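Long-range contacts in fervidolysin (Fervidobacterium pennivorans, PDB 1R6V), which degrades keratin into peptides as a calcium-binding, subtilisin-like serine protease, allowing its bacterium to grow on native feathers: residues A[27-32]-A[92-97]; A[32-37]-A[65-70]; A[49-54]-A[79-84]; A[54-59]-A[246-251]; A[271-276]-A[479-484]. The protein carries 1 engineered substitution. One frame throughout, in Å; residues are numbered along the deposited sequence.

Contact 1: A[27-32]-A[92-97]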
# COMPACT_ATOMS: atom_id res chain seq x y z
N GLY A 27 3.35 8.21 -15.41
CA GLY A 27 2.36 7.22 -15.78
C GLY A 27 1.85 6.35 -14.65
O GLY A 27 0.98 5.50 -14.86
N GLU A 28 2.38 6.54 -13.44
CA GLU A 28 1.95 5.73 -12.31
C GLU A 28 0.98 6.40 -11.36
O GLU A 28 0.64 5.82 -10.33
CB GLU A 28 3.16 5.23 -11.52
CG GLU A 28 3.89 4.06 -12.16
CD GLU A 28 3.01 2.84 -12.39
OE1 GLU A 28 1.97 2.69 -11.70
OE2 GLU A 28 3.36 2.02 -13.26
N TYR A 29 0.54 7.62 -11.67
CA TYR A 29 -0.40 8.28 -10.77
C TYR A 29 -1.38 9.21 -11.47
O TYR A 29 -1.14 9.68 -12.59
CB TYR A 29 0.37 9.03 -9.67
CG TYR A 29 1.25 10.17 -10.14
CD1 TYR A 29 0.74 11.47 -10.23
CD2 TYR A 29 2.58 9.96 -10.50
CE1 TYR A 29 1.53 12.53 -10.67
CE2 TYR A 29 3.38 11.02 -10.95
CZ TYR A 29 2.84 12.30 -11.03
OH TYR A 29 3.60 13.36 -11.49
N THR A 30 -2.51 9.44 -10.81
CA THR A 30 -3.55 10.30 -11.35
C THR A 30 -3.15 11.76 -11.15
O THR A 30 -2.78 12.16 -10.06
CB THR A 30 -4.88 10.04 -10.65
OG1 THR A 30 -5.25 8.67 -10.86
CG2 THR A 30 -5.98 10.96 -11.20
N GLU A 31 -3.24 12.54 -12.22
CA GLU A 31 -2.87 13.94 -12.13
C GLU A 31 -3.96 14.82 -11.51
O GLU A 31 -5.14 14.42 -11.45
CB GLU A 31 -2.53 14.46 -13.54
CG GLU A 31 -1.92 15.84 -13.57
CD GLU A 31 -0.60 15.91 -12.82
OE1 GLU A 31 0.45 15.55 -13.39
OE2 GLU A 31 -0.63 16.33 -11.65
N GLY A 32 -3.55 15.99 -11.02
CA GLY A 32 -4.47 16.97 -10.47
C GLY A 32 -5.11 16.79 -9.10
O GLY A 32 -6.07 17.48 -8.79
N VAL A 92 1.94 13.64 2.08
CA VAL A 92 1.21 14.19 0.95
C VAL A 92 1.57 13.26 -0.19
O VAL A 92 2.75 13.10 -0.49
CB VAL A 92 1.68 15.60 0.57
CG1 VAL A 92 0.85 16.10 -0.62
CG2 VAL A 92 1.51 16.54 1.76
N GLU A 93 0.59 12.64 -0.83
CA GLU A 93 0.90 11.71 -1.92
C GLU A 93 -0.19 11.77 -2.99
O GLU A 93 -1.27 12.29 -2.75
CB GLU A 93 0.95 10.29 -1.35
CG GLU A 93 -0.40 9.82 -0.81
CD GLU A 93 -0.35 8.45 -0.14
OE1 GLU A 93 -1.40 8.01 0.35
OE2 GLU A 93 0.74 7.83 -0.10
N PRO A 94 0.09 11.25 -4.20
CA PRO A 94 -0.95 11.28 -5.23
C PRO A 94 -1.81 10.01 -5.05
O PRO A 94 -1.52 9.18 -4.19
CB PRO A 94 -0.15 11.21 -6.53
CG PRO A 94 0.97 10.29 -6.15
CD PRO A 94 1.38 10.81 -4.77
N SER A 95 -2.86 9.88 -5.85
CA SER A 95 -3.66 8.66 -5.85
C SER A 95 -2.94 7.92 -6.97
O SER A 95 -2.74 8.48 -8.07
CB SER A 95 -5.10 8.93 -6.26
OG SER A 95 -5.77 7.72 -6.57
N TYR A 96 -2.53 6.69 -6.73
CA TYR A 96 -1.82 5.95 -7.75
C TYR A 96 -2.71 5.18 -8.72
O TYR A 96 -3.88 4.93 -8.44
CB TYR A 96 -0.83 5.00 -7.09
CG TYR A 96 0.28 5.73 -6.36
CD1 TYR A 96 0.19 6.00 -5.00
CD2 TYR A 96 1.41 6.17 -7.05
CE1 TYR A 96 1.20 6.69 -4.33
CE2 TYR A 96 2.44 6.87 -6.38
CZ TYR A 96 2.31 7.12 -5.02
OH TYR A 96 3.29 7.81 -4.34
N LYS A 97 -2.15 4.82 -9.87
CA LYS A 97 -2.90 4.07 -10.86
C LYS A 97 -3.12 2.64 -10.38
O LYS A 97 -2.20 2.02 -9.83
CB LYS A 97 -2.13 4.04 -12.19
CG LYS A 97 -1.92 5.40 -12.85
CD LYS A 97 -3.21 5.99 -13.39
CE LYS A 97 -2.96 7.29 -14.12
NZ LYS A 97 -1.95 7.12 -15.20
O HOH W 1 0.51 2.59 -9.28
O HOH W 2 -3.52 11.98 -7.59
O HOH W 3 -5.68 6.76 -8.99

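Contact 2: A[32-37]-A[65-70]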
# COMPACT_ATOMS: atom_id res chain seq x y z
N GLY A 32 -3.55 15.99 -11.02
CA GLY A 32 -4.47 16.97 -10.47
C GLY A 32 -5.11 16.79 -9.10
O GLY A 32 -6.07 17.48 -8.79
N LYS A 33 -4.57 15.88 -8.29
CA LYS A 33 -5.14 15.65 -6.97
C LYS A 33 -4.07 15.15 -6.01
O LYS A 33 -3.17 14.42 -6.42
CB LYS A 33 -6.25 14.61 -7.05
CG LYS A 33 -6.78 14.16 -5.69
CD LYS A 33 -7.71 12.95 -5.81
CE LYS A 33 -9.09 13.35 -6.32
NZ LYS A 33 -10.02 12.18 -6.20
N ILE A 34 -4.17 15.56 -4.75
CA ILE A 34 -3.25 15.07 -3.72
C ILE A 34 -4.02 14.56 -2.52
O ILE A 34 -5.12 15.04 -2.21
CB ILE A 34 -2.25 16.15 -3.23
CG1 ILE A 34 -2.98 17.41 -2.75
CG2 ILE A 34 -1.25 16.46 -4.33
CD1 ILE A 34 -2.01 18.47 -2.12
N LEU A 35 -3.47 13.54 -1.86
CA LEU A 35 -4.09 12.97 -0.67
C LEU A 35 -3.21 13.41 0.48
O LEU A 35 -2.00 13.20 0.43
CB LEU A 35 -4.12 11.43 -0.73
CG LEU A 35 -4.69 10.77 -1.99
CD1 LEU A 35 -5.13 9.36 -1.65
CD2 LEU A 35 -5.81 11.55 -2.59
N VAL A 36 -3.81 14.02 1.49
CA VAL A 36 -3.05 14.52 2.62
C VAL A 36 -3.39 13.79 3.91
O VAL A 36 -4.53 13.83 4.37
CB VAL A 36 -3.29 16.05 2.83
CG1 VAL A 36 -2.46 16.56 4.01
CG2 VAL A 36 -2.90 16.81 1.53
N GLY A 37 -2.39 13.11 4.47
CA GLY A 37 -2.55 12.41 5.73
C GLY A 37 -2.10 13.43 6.75
O GLY A 37 -0.99 13.95 6.66
N VAL A 65 -7.43 13.85 3.88
CA VAL A 65 -8.23 14.82 3.15
C VAL A 65 -7.70 14.73 1.73
O VAL A 65 -6.48 14.74 1.53
CB VAL A 65 -8.00 16.27 3.62
CG1 VAL A 65 -8.74 17.23 2.68
CG2 VAL A 65 -8.49 16.47 5.04
N SER A 66 -8.58 14.63 0.74
CA SER A 66 -8.14 14.59 -0.66
C SER A 66 -8.40 16.00 -1.19
O SER A 66 -9.47 16.57 -0.95
CB SER A 66 -8.94 13.55 -1.45
OG SER A 66 -10.31 13.91 -1.51
N ILE A 67 -7.42 16.56 -1.89
CA ILE A 67 -7.51 17.92 -2.42
C ILE A 67 -7.37 17.97 -3.93
O ILE A 67 -6.37 17.51 -4.49
CB ILE A 67 -6.40 18.81 -1.82
CG1 ILE A 67 -6.48 18.78 -0.30
CG2 ILE A 67 -6.49 20.24 -2.39
CD1 ILE A 67 -5.35 19.52 0.40
N LYS A 68 -8.36 18.54 -4.61
CA LYS A 68 -8.31 18.68 -6.06
C LYS A 68 -7.46 19.94 -6.30
O LYS A 68 -7.66 20.96 -5.64
CB LYS A 68 -9.72 18.87 -6.61
CG LYS A 68 -9.86 18.43 -8.03
CD LYS A 68 -11.24 18.75 -8.56
CE LYS A 68 -11.46 18.02 -9.86
NZ LYS A 68 -10.27 18.12 -10.74
N LEU A 69 -6.54 19.87 -7.26
CA LEU A 69 -5.62 20.97 -7.55
C LEU A 69 -6.05 22.15 -8.44
O LEU A 69 -5.38 23.18 -8.47
CB LEU A 69 -4.32 20.40 -8.11
CG LEU A 69 -3.63 19.39 -7.19
CD1 LEU A 69 -2.36 18.87 -7.85
CD2 LEU A 69 -3.31 20.05 -5.86
N ASN A 70 -7.13 22.00 -9.18
CA ASN A 70 -7.60 23.09 -10.04
C ASN A 70 -6.51 23.79 -10.86
O ASN A 70 -6.02 24.85 -10.47
CB ASN A 70 -8.32 24.17 -9.20
CG ASN A 70 -9.34 23.59 -8.24
OD1 ASN A 70 -9.96 22.55 -8.49
ND2 ASN A 70 -9.55 24.30 -7.13
O HOH W 4 -7.40 19.08 -10.67

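Contact 3: A[49-54]-A[79-84]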
# COMPACT_ATOMS: atom_id res chain seq x y z
N LYS A 49 -4.71 26.47 0.93
CA LYS A 49 -4.44 27.83 0.50
C LYS A 49 -3.20 27.92 -0.39
O LYS A 49 -3.19 28.64 -1.38
CB LYS A 49 -4.28 28.73 1.72
CG LYS A 49 -5.51 28.77 2.58
CD LYS A 49 -5.32 29.64 3.79
CE LYS A 49 -6.49 29.52 4.74
NZ LYS A 49 -6.21 30.28 5.99
N ALA A 50 -2.15 27.17 -0.04
CA ALA A 50 -0.92 27.21 -0.83
C ALA A 50 -1.13 26.75 -2.27
O ALA A 50 -0.52 27.27 -3.20
CB ALA A 50 0.16 26.38 -0.16
N VAL A 51 -2.00 25.76 -2.47
CA VAL A 51 -2.23 25.28 -3.83
C VAL A 51 -3.57 25.80 -4.35
O VAL A 51 -3.93 25.57 -5.50
CB VAL A 51 -2.21 23.72 -3.88
CG1 VAL A 51 -0.93 23.20 -3.24
CG2 VAL A 51 -3.43 23.14 -3.18
N ASN A 52 -4.27 26.55 -3.50
CA ASN A 52 -5.58 27.09 -3.83
C ASN A 52 -6.43 25.97 -4.41
O ASN A 52 -7.00 26.07 -5.50
CB ASN A 52 -5.48 28.23 -4.84
CG ASN A 52 -6.81 28.93 -5.05
OD1 ASN A 52 -7.61 29.02 -4.12
ND2 ASN A 52 -7.04 29.44 -6.25
N GLY A 53 -6.50 24.87 -3.66
CA GLY A 53 -7.26 23.73 -4.13
C GLY A 53 -8.62 23.63 -3.48
O GLY A 53 -9.06 24.53 -2.77
N LYS A 54 -9.29 22.52 -3.74
CA LYS A 54 -10.60 22.29 -3.17
C LYS A 54 -10.65 20.91 -2.55
O LYS A 54 -10.29 19.92 -3.18
CB LYS A 54 -11.69 22.38 -4.24
CG LYS A 54 -13.07 22.11 -3.66
CD LYS A 54 -14.14 22.15 -4.71
CE LYS A 54 -13.94 21.09 -5.77
NZ LYS A 54 -15.16 20.98 -6.64
N ASP A 79 5.80 21.53 -5.12
CA ASP A 79 6.66 22.71 -5.05
C ASP A 79 6.08 23.79 -4.14
O ASP A 79 6.82 24.50 -3.48
CB ASP A 79 6.90 23.30 -6.44
CG ASP A 79 7.79 22.42 -7.31
OD1 ASP A 79 8.67 21.71 -6.76
OD2 ASP A 79 7.63 22.45 -8.54
N LYS A 80 4.75 23.91 -4.12
CA LYS A 80 4.09 24.90 -3.27
C LYS A 80 4.04 24.50 -1.80
O LYS A 80 3.86 25.34 -0.93
CB LYS A 80 2.65 25.12 -3.74
CG LYS A 80 2.50 25.89 -5.04
CD LYS A 80 2.63 27.37 -4.79
CE LYS A 80 2.25 28.16 -6.03
NZ LYS A 80 2.04 29.60 -5.73
N ILE A 81 4.20 23.21 -1.54
CA ILE A 81 4.11 22.66 -0.19
C ILE A 81 5.45 22.40 0.50
O ILE A 81 5.57 22.61 1.71
CB ILE A 81 3.35 21.30 -0.22
CG1 ILE A 81 1.94 21.48 -0.80
CG2 ILE A 81 3.28 20.71 1.19
CD1 ILE A 81 1.22 20.15 -1.11
N LYS A 82 6.43 21.97 -0.28
CA LYS A 82 7.74 21.59 0.24
C LYS A 82 8.49 22.57 1.11
O LYS A 82 9.31 22.17 1.94
CB LYS A 82 8.65 21.15 -0.90
CG LYS A 82 9.26 22.27 -1.72
CD LYS A 82 9.85 21.72 -3.01
CE LYS A 82 10.47 22.83 -3.83
NZ LYS A 82 10.82 22.40 -5.21
N ALA A 83 8.20 23.86 0.95
CA ALA A 83 8.89 24.86 1.76
C ALA A 83 7.97 25.56 2.76
O ALA A 83 8.33 26.60 3.30
CB ALA A 83 9.57 25.90 0.84
N LEU A 84 6.79 24.98 3.01
CA LEU A 84 5.84 25.60 3.95
C LEU A 84 6.14 25.39 5.42
O LEU A 84 5.61 26.11 6.27
CB LEU A 84 4.42 25.11 3.67
CG LEU A 84 3.83 25.48 2.32
CD1 LEU A 84 2.41 24.91 2.21
CD2 LEU A 84 3.81 27.00 2.16

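Contact 4: A[54-59]-A[246-251]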
# COMPACT_ATOMS: atom_id res chain seq x y z
N LYS A 54 -9.29 22.52 -3.74
CA LYS A 54 -10.60 22.29 -3.17
C LYS A 54 -10.65 20.91 -2.55
O LYS A 54 -10.29 19.92 -3.18
CB LYS A 54 -11.69 22.38 -4.24
CG LYS A 54 -13.07 22.11 -3.66
CD LYS A 54 -14.14 22.15 -4.71
CE LYS A 54 -13.94 21.09 -5.77
NZ LYS A 54 -15.16 20.98 -6.64
N VAL A 55 -11.10 20.86 -1.30
CA VAL A 55 -11.24 19.60 -0.59
C VAL A 55 -12.43 18.87 -1.21
O VAL A 55 -13.51 19.44 -1.30
CB VAL A 55 -11.53 19.84 0.91
CG1 VAL A 55 -11.88 18.53 1.60
CG2 VAL A 55 -10.33 20.49 1.57
N VAL A 56 -12.23 17.62 -1.64
CA VAL A 56 -13.31 16.86 -2.24
C VAL A 56 -13.71 15.64 -1.42
O VAL A 56 -14.77 15.07 -1.64
CB VAL A 56 -12.94 16.38 -3.67
CG1 VAL A 56 -12.87 17.58 -4.61
CG2 VAL A 56 -11.61 15.66 -3.64
N LEU A 57 -12.86 15.25 -0.47
CA LEU A 57 -13.16 14.10 0.38
C LEU A 57 -12.47 14.27 1.71
O LEU A 57 -11.30 14.66 1.77
CB LEU A 57 -12.67 12.80 -0.27
CG LEU A 57 -12.94 11.49 0.48
CD1 LEU A 57 -14.43 11.20 0.57
CD2 LEU A 57 -12.24 10.37 -0.28
N GLU A 58 -13.22 14.01 2.78
CA GLU A 58 -12.68 14.06 4.12
C GLU A 58 -12.91 12.68 4.71
O GLU A 58 -14.03 12.17 4.68
CB GLU A 58 -13.41 15.09 4.97
CG GLU A 58 -13.21 16.51 4.50
CD GLU A 58 -12.57 17.41 5.55
OE1 GLU A 58 -12.88 18.62 5.55
OE2 GLU A 58 -11.77 16.92 6.39
N LEU A 59 -11.84 12.08 5.24
CA LEU A 59 -11.92 10.75 5.83
C LEU A 59 -11.30 10.83 7.21
O LEU A 59 -10.18 10.38 7.42
CB LEU A 59 -11.13 9.75 4.98
CG LEU A 59 -11.79 9.46 3.63
CD1 LEU A 59 -10.86 8.57 2.82
CD2 LEU A 59 -13.15 8.77 3.86
N ASP A 246 -7.37 6.08 -5.06
CA ASP A 246 -6.99 5.52 -3.76
C ASP A 246 -7.78 6.17 -2.62
O ASP A 246 -8.09 5.52 -1.61
CB ASP A 246 -5.50 5.70 -3.51
CG ASP A 246 -4.63 4.81 -4.40
OD1 ASP A 246 -5.13 3.82 -4.96
OD2 ASP A 246 -3.42 5.11 -4.50
N ASP A 247 -8.10 7.45 -2.78
CA ASP A 247 -8.88 8.15 -1.77
C ASP A 247 -10.31 7.61 -1.68
O ASP A 247 -10.80 7.37 -0.59
CB ASP A 247 -8.85 9.68 -2.01
CG ASP A 247 -9.23 10.08 -3.43
OD1 ASP A 247 -9.16 9.24 -4.35
OD2 ASP A 247 -9.58 11.27 -3.64
N TYR A 248 -10.98 7.40 -2.82
CA TYR A 248 -12.34 6.89 -2.74
C TYR A 248 -12.38 5.42 -2.33
O TYR A 248 -13.34 4.98 -1.70
CB TYR A 248 -13.10 7.15 -4.05
CG TYR A 248 -13.43 8.62 -4.25
CD1 TYR A 248 -12.64 9.43 -5.06
CD2 TYR A 248 -14.50 9.21 -3.57
CE1 TYR A 248 -12.92 10.81 -5.20
CE2 TYR A 248 -14.78 10.58 -3.70
CZ TYR A 248 -13.98 11.36 -4.51
OH TYR A 248 -14.26 12.71 -4.63
N VAL A 249 -11.35 4.65 -2.68
CA VAL A 249 -11.30 3.25 -2.25
C VAL A 249 -11.18 3.24 -0.71
O VAL A 249 -11.87 2.48 -0.03
CB VAL A 249 -10.10 2.49 -2.87
CG1 VAL A 249 -9.96 1.12 -2.19
CG2 VAL A 249 -10.34 2.30 -4.38
N ALA A 250 -10.31 4.09 -0.17
CA ALA A 250 -10.17 4.17 1.29
C ALA A 250 -11.54 4.50 1.91
O ALA A 250 -11.93 3.92 2.93
CB ALA A 250 -9.11 5.24 1.67
N ALA A 251 -12.26 5.45 1.31
CA ALA A 251 -13.59 5.80 1.82
C ALA A 251 -14.51 4.58 1.80
O ALA A 251 -15.27 4.36 2.73
CB ALA A 251 -14.21 6.91 0.97

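Contact 5: A[271-276]-A[479-484]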
# COMPACT_ATOMS: atom_id res chain seq x y z
N TRP A 271 1.37 -0.58 -8.85
CA TRP A 271 2.73 -0.43 -8.34
C TRP A 271 2.89 0.49 -7.12
O TRP A 271 3.68 0.22 -6.21
CB TRP A 271 3.63 0.11 -9.48
CG TRP A 271 4.94 0.69 -9.00
CD1 TRP A 271 6.08 0.01 -8.73
CD2 TRP A 271 5.20 2.07 -8.67
NE1 TRP A 271 7.04 0.87 -8.24
CE2 TRP A 271 6.53 2.14 -8.20
CE3 TRP A 271 4.44 3.24 -8.72
CZ2 TRP A 271 7.11 3.34 -7.78
CZ3 TRP A 271 5.02 4.44 -8.31
CH2 TRP A 271 6.34 4.47 -7.84
N GLY A 272 2.12 1.57 -7.09
CA GLY A 272 2.26 2.55 -6.02
C GLY A 272 2.05 2.17 -4.57
O GLY A 272 1.00 1.63 -4.23
N TYR A 273 3.05 2.45 -3.72
CA TYR A 273 2.92 2.18 -2.29
C TYR A 273 2.17 3.40 -1.79
O TYR A 273 2.69 4.52 -1.84
CB TYR A 273 4.28 2.15 -1.59
CG TYR A 273 4.22 1.77 -0.12
CD1 TYR A 273 4.47 0.46 0.28
CD2 TYR A 273 3.94 2.72 0.87
CE1 TYR A 273 4.47 0.11 1.62
CE2 TYR A 273 3.93 2.37 2.22
CZ TYR A 273 4.20 1.06 2.58
OH TYR A 273 4.24 0.70 3.91
N SER A 274 0.96 3.20 -1.30
CA SER A 274 0.14 4.31 -0.82
C SER A 274 0.04 4.30 0.69
O SER A 274 -0.34 3.28 1.28
CB SER A 274 -1.26 4.21 -1.43
OG SER A 274 -2.21 5.04 -0.78
N TYR A 275 0.38 5.42 1.33
CA TYR A 275 0.26 5.47 2.78
C TYR A 275 -1.20 5.50 3.16
O TYR A 275 -1.60 5.00 4.23
CB TYR A 275 0.97 6.68 3.35
CG TYR A 275 2.46 6.47 3.41
CD1 TYR A 275 3.27 6.74 2.30
CD2 TYR A 275 3.07 5.99 4.57
CE1 TYR A 275 4.64 6.53 2.36
CE2 TYR A 275 4.45 5.78 4.63
CZ TYR A 275 5.22 6.06 3.52
OH TYR A 275 6.58 5.91 3.58
N THR A 276 -2.01 6.11 2.31
CA THR A 276 -3.44 6.18 2.55
C THR A 276 -4.07 4.79 2.49
O THR A 276 -4.86 4.42 3.37
CB THR A 276 -4.13 7.08 1.51
OG1 THR A 276 -3.65 8.41 1.68
CG2 THR A 276 -5.66 7.08 1.69
N TYR A 479 7.05 -6.51 3.89
CA TYR A 479 7.72 -5.26 3.56
C TYR A 479 6.83 -4.08 3.93
O TYR A 479 5.61 -4.15 3.80
CB TYR A 479 8.02 -5.23 2.06
CG TYR A 479 8.55 -3.91 1.53
CD1 TYR A 479 7.67 -2.88 1.16
CD2 TYR A 479 9.91 -3.68 1.40
CE1 TYR A 479 8.15 -1.66 0.67
CE2 TYR A 479 10.40 -2.46 0.91
CZ TYR A 479 9.52 -1.46 0.55
OH TYR A 479 10.01 -0.26 0.08
N ALA A 480 7.44 -3.00 4.40
CA ALA A 480 6.72 -1.78 4.74
C ALA A 480 7.70 -0.63 4.82
O ALA A 480 8.89 -0.82 5.03
CB ALA A 480 5.99 -1.93 6.06
N LYS A 481 7.20 0.58 4.65
CA LYS A 481 8.04 1.76 4.72
C LYS A 481 7.69 2.55 5.98
O LYS A 481 6.51 2.66 6.33
CB LYS A 481 7.81 2.61 3.48
CG LYS A 481 8.05 1.83 2.20
CD LYS A 481 7.70 2.63 0.96
CE LYS A 481 8.84 3.54 0.56
NZ LYS A 481 8.54 4.22 -0.74
N THR A 482 8.68 3.12 6.65
CA THR A 482 8.37 3.88 7.86
C THR A 482 7.61 5.15 7.51
O THR A 482 7.85 5.76 6.47
CB THR A 482 9.63 4.26 8.67
OG1 THR A 482 10.50 5.07 7.87
CG2 THR A 482 10.38 2.99 9.13
N GLY A 483 6.68 5.53 8.39
CA GLY A 483 5.90 6.74 8.18
C GLY A 483 6.61 7.93 8.80
O GLY A 483 7.77 7.81 9.23
N PRO A 484 5.94 9.09 8.90
CA PRO A 484 6.56 10.28 9.48
C PRO A 484 7.12 10.12 10.89
O PRO A 484 8.01 10.86 11.30
CB PRO A 484 5.43 11.31 9.43
CG PRO A 484 4.20 10.47 9.55
CD PRO A 484 4.51 9.32 8.62
O HOH W 5 3.87 2.29 5.90
O HOH W 6 3.53 -2.27 3.90

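Contact 1: A[27-32]-A[92-97]
Tyr-29 and Tyr-96 form a single beta bridge, their CA atoms 4.1 Å apart, where two chain segments meet at a steep angle. Backbone hydrogen bonds flank the bridge. Thr-30 N donates to Ser-95 O (2.9 Å), whereas Lys-97 N reaches Glu-28 O (3.0 Å) from above the carbonyl plane, 51° out of it. Apolar packing fills in beside them: Tyr-29 CB lies 3.8 Å from Pro-94 CG, and the ring of Tyr-96 brings CD2 to 4.0 Å from the same CB while Glu-28 O sits at its edge. Lys-97 CE lies 3.4 Å from Tyr-29 O, and the bend at chi4 turns NZ to a weak hydrogen bond with Gly-27 O. Water completes the polar matching, one molecule linking Thr-30 O to Ser-95 N and another joining Thr-30 OG1, Ser-95 OG and Tyr-96 O. Ser-95 OG also bonds Asp-246 N at the start of helix 246-258, and Tyr-96 OH bonds Glu-23 O. Within the propeptide, segment 27-32 leads into strand 33-38 and segment 92-97 leaves its neighbour 89-93, while helix 74-81 meets Tyr-29 through Val-74 and Pro-94 through Tyr-78.

Contact 2: A[32-37]-A[65-70]
Gly-32 and Leu-69 meet around a peptide plane, the flat group of this contact in the absence of aromatic rings. Leu-69 N bonds Gly-32 O (2.9 Å) from 42° out of the carbonyl plane, and Leu-69 CG comes within 3.5 Å of Gly-32 C. Farther along, Ile-67 N bonds Ile-34 O (2.8 Å), and Ile-34 N returns the bond to Ile-67 O. Val-36 and Val-65 form the next hydrogen-bonded antiparallel pair. One face of the sheet bears Ile-34, Val-36, Val-65 and Ile-67. There Ile-34 and Ile-67 stand abreast, CG1 of Ile-34 3.8 Å from CB of Ile-67; a chi1 of 54° holds that CG1 between the backbone N and the carbonyl carbon. Ile-67 CD1 also reaches Val-36 CG2 (3.8 Å), and helix 41-51 packs on this face. The other face carries Lys-33, Leu-35, Ser-66 and Lys-68, with Leu-35 CD2 3.9 Å from Ser-66 CB. These are the central strands of the propeptide's ferredoxin-like sheet. Its chemistry divides accordingly: one face is an aliphatic interior, while on the other Lys-33, Leu-35 and Ser-66 set apolar and polar groups against helix 246-258, where Lys-33 NZ pairs with Asp-247 in a salt bridge.

Contact 3: A[49-54]-A[79-84]
Ala-50 CB and Leu-84 CD1 touch at 3.6 Å, where the end of one propeptide helix meets the turn that follows another. Alongside, the aliphatic part of Lys-80 passes the last turn of helix 41-51, its CD 3.5 Å from Ala-50 O. A chi2 of -81° bends this chain and turns CD to that carbonyl. Lys-80 and Val-51 run antiparallel past one another, with Lys-80 CB 4.1 Å from Val-51 CG1. The same methyl meets Ile-81 CG1, also at 4.1 Å, so one branch of Val-51 serves two neighbours. Helices 41-51 and 74-81 are the two helices of a ferredoxin-like beta-alpha-beta-beta-alpha-beta unit, joined here through their C-terminal ends. Each end has its own way of stopping. The first closes in a Schellman motif, with Asn-52 at positive phi as the C-prime residue, Gly-53 N reaching back to Val-48 O, and a weak bond from Asn-52 N to Lys-49 O. The second runs into a type I turn in which Leu-84 N bonds Ile-81 O (3.0 Å), bringing the leucine to Ala-50. Behind that turn Lys-82 NZ forms a salt bridge with Asp-79 OD1 (2.7 Å), arriving 42° out of the carboxylate plane. Asp-79 OD1 is also bonded by Tyr-524 OH, and Lys-82 NZ by Gly-522 O, while Leu-84 touches Gln-660 beyond.

Contact 4: A[54-59]-A[246-251]
Leu-59 and Ala-251 bring strand 54-59 and helix 246-251 together, their CA atoms 6.6 Å apart. The segment axes approach to 9.3 Å with 41° between their directions. Strand alternation breaks at Val-56, whose psi of -15° lets it and Leu-57 both point to the helix; each is hydrogen-bonded through its backbone to Ser-66, as in a classic beta bulge. A chi1 of -178° sets CG of Leu-57 anti to the backbone N, on the helix side, from where CD2 lies over one face of the Tyr-248 ring, offset toward the rim, and presses to 3.3 Å from Asp-247 O. Val-56 CB is 4.0 Å from Tyr-248 OH, the side chains crossing at about a right angle. Here the outer strand of the propeptide sheet packs on a helix of the catalytic domain, as the prodomain does in subtilisin. Leu-59 straddles the next helical turn, CD1 3.9 Å from Ala-250 CB and CD2 3.6 Å from Ala-251 CB. An alanine at Leu-59 would probably open a gap over both helix alanines, which would lose their contacts with its two methyls. Asp-247 adds charge to this apolar seam, its OD2 held by Lys-33 of strand 33-38 in the same propeptide sheet while its OD1 accepts a weak bond from Tyr-248 N.

Contact 5: A[271-276]-A[479-484]
Tyr-479 comes first along strand 479-481, its CE1 4.2 Å from CE1 of Tyr-273, a loose apolar touch between the two rings. Its carbonyl oxygen accepts a hydrogen bond from a water that also bonds Tyr-273 OH. Ala-480 follows, its CA 3.6 Å from Tyr-273 OH. Lys-481 then grips Tyr-273 twice over. Its backbone N donates to Tyr-273 OH (3.1 Å) at a nearly straight 172°, and its side chain runs back over the ring, CD standing 3.7 Å from the centroid and only 10° off the normal in a CH-pi contact. A bend at chi3 (83°) then sets the course of CE; beyond it, NZ has a long, weak ion pair with Asp-506. A second water, in the plane of the Tyr-273 ring at its edge, joins the phenol oxygen to Lys-481 O. A phenylalanine in place of Tyr-273 would probably leave Lys-481 N without its acceptor and the two waters without their shared anchor. Thr-482 offers its carbonyl to Tyr-275 OH (3.2 Å), which donates from above the carbonyl plane, and Gly-483 CA packs 4.0 Å from Tyr-275 CE2. The two tyrosines brace each other, Tyr-273 CE2 lying over the centre of the Tyr-275 ring. This interface joins the catalytic domain, at the start of helix 275-286, to an edge strand of the first beta-sandwich domain. Two phenols, accepting at one and donating at the other, thus satisfy backbone polar groups of the sandwich while their rings supply the apolar packing.

How the contacts relate
Contacts 1, 2 and 3 lie within the propeptide; contacts 4 and 5 join domains. Contact 2 is the buried one, built on regular strand pairing, and shares Gly-32 with contact 1, where an isolated bridge and waters replace regular pairing at the margin of the same sheet. Contact 3, farthest from the centre of the chain, relies on sparse aliphatic touches between helix ends. Contact 4 packs the outer strand of the sheet of contact 2 on a catalytic-domain helix, with Lys-33 and Asp-247 tying the two contacts. Contact 5, nearest the centre of the chain, is aromatic and wet, and is tied to contact 1 through Glu-93, which bonds Tyr-275 N and Thr-276 OG1.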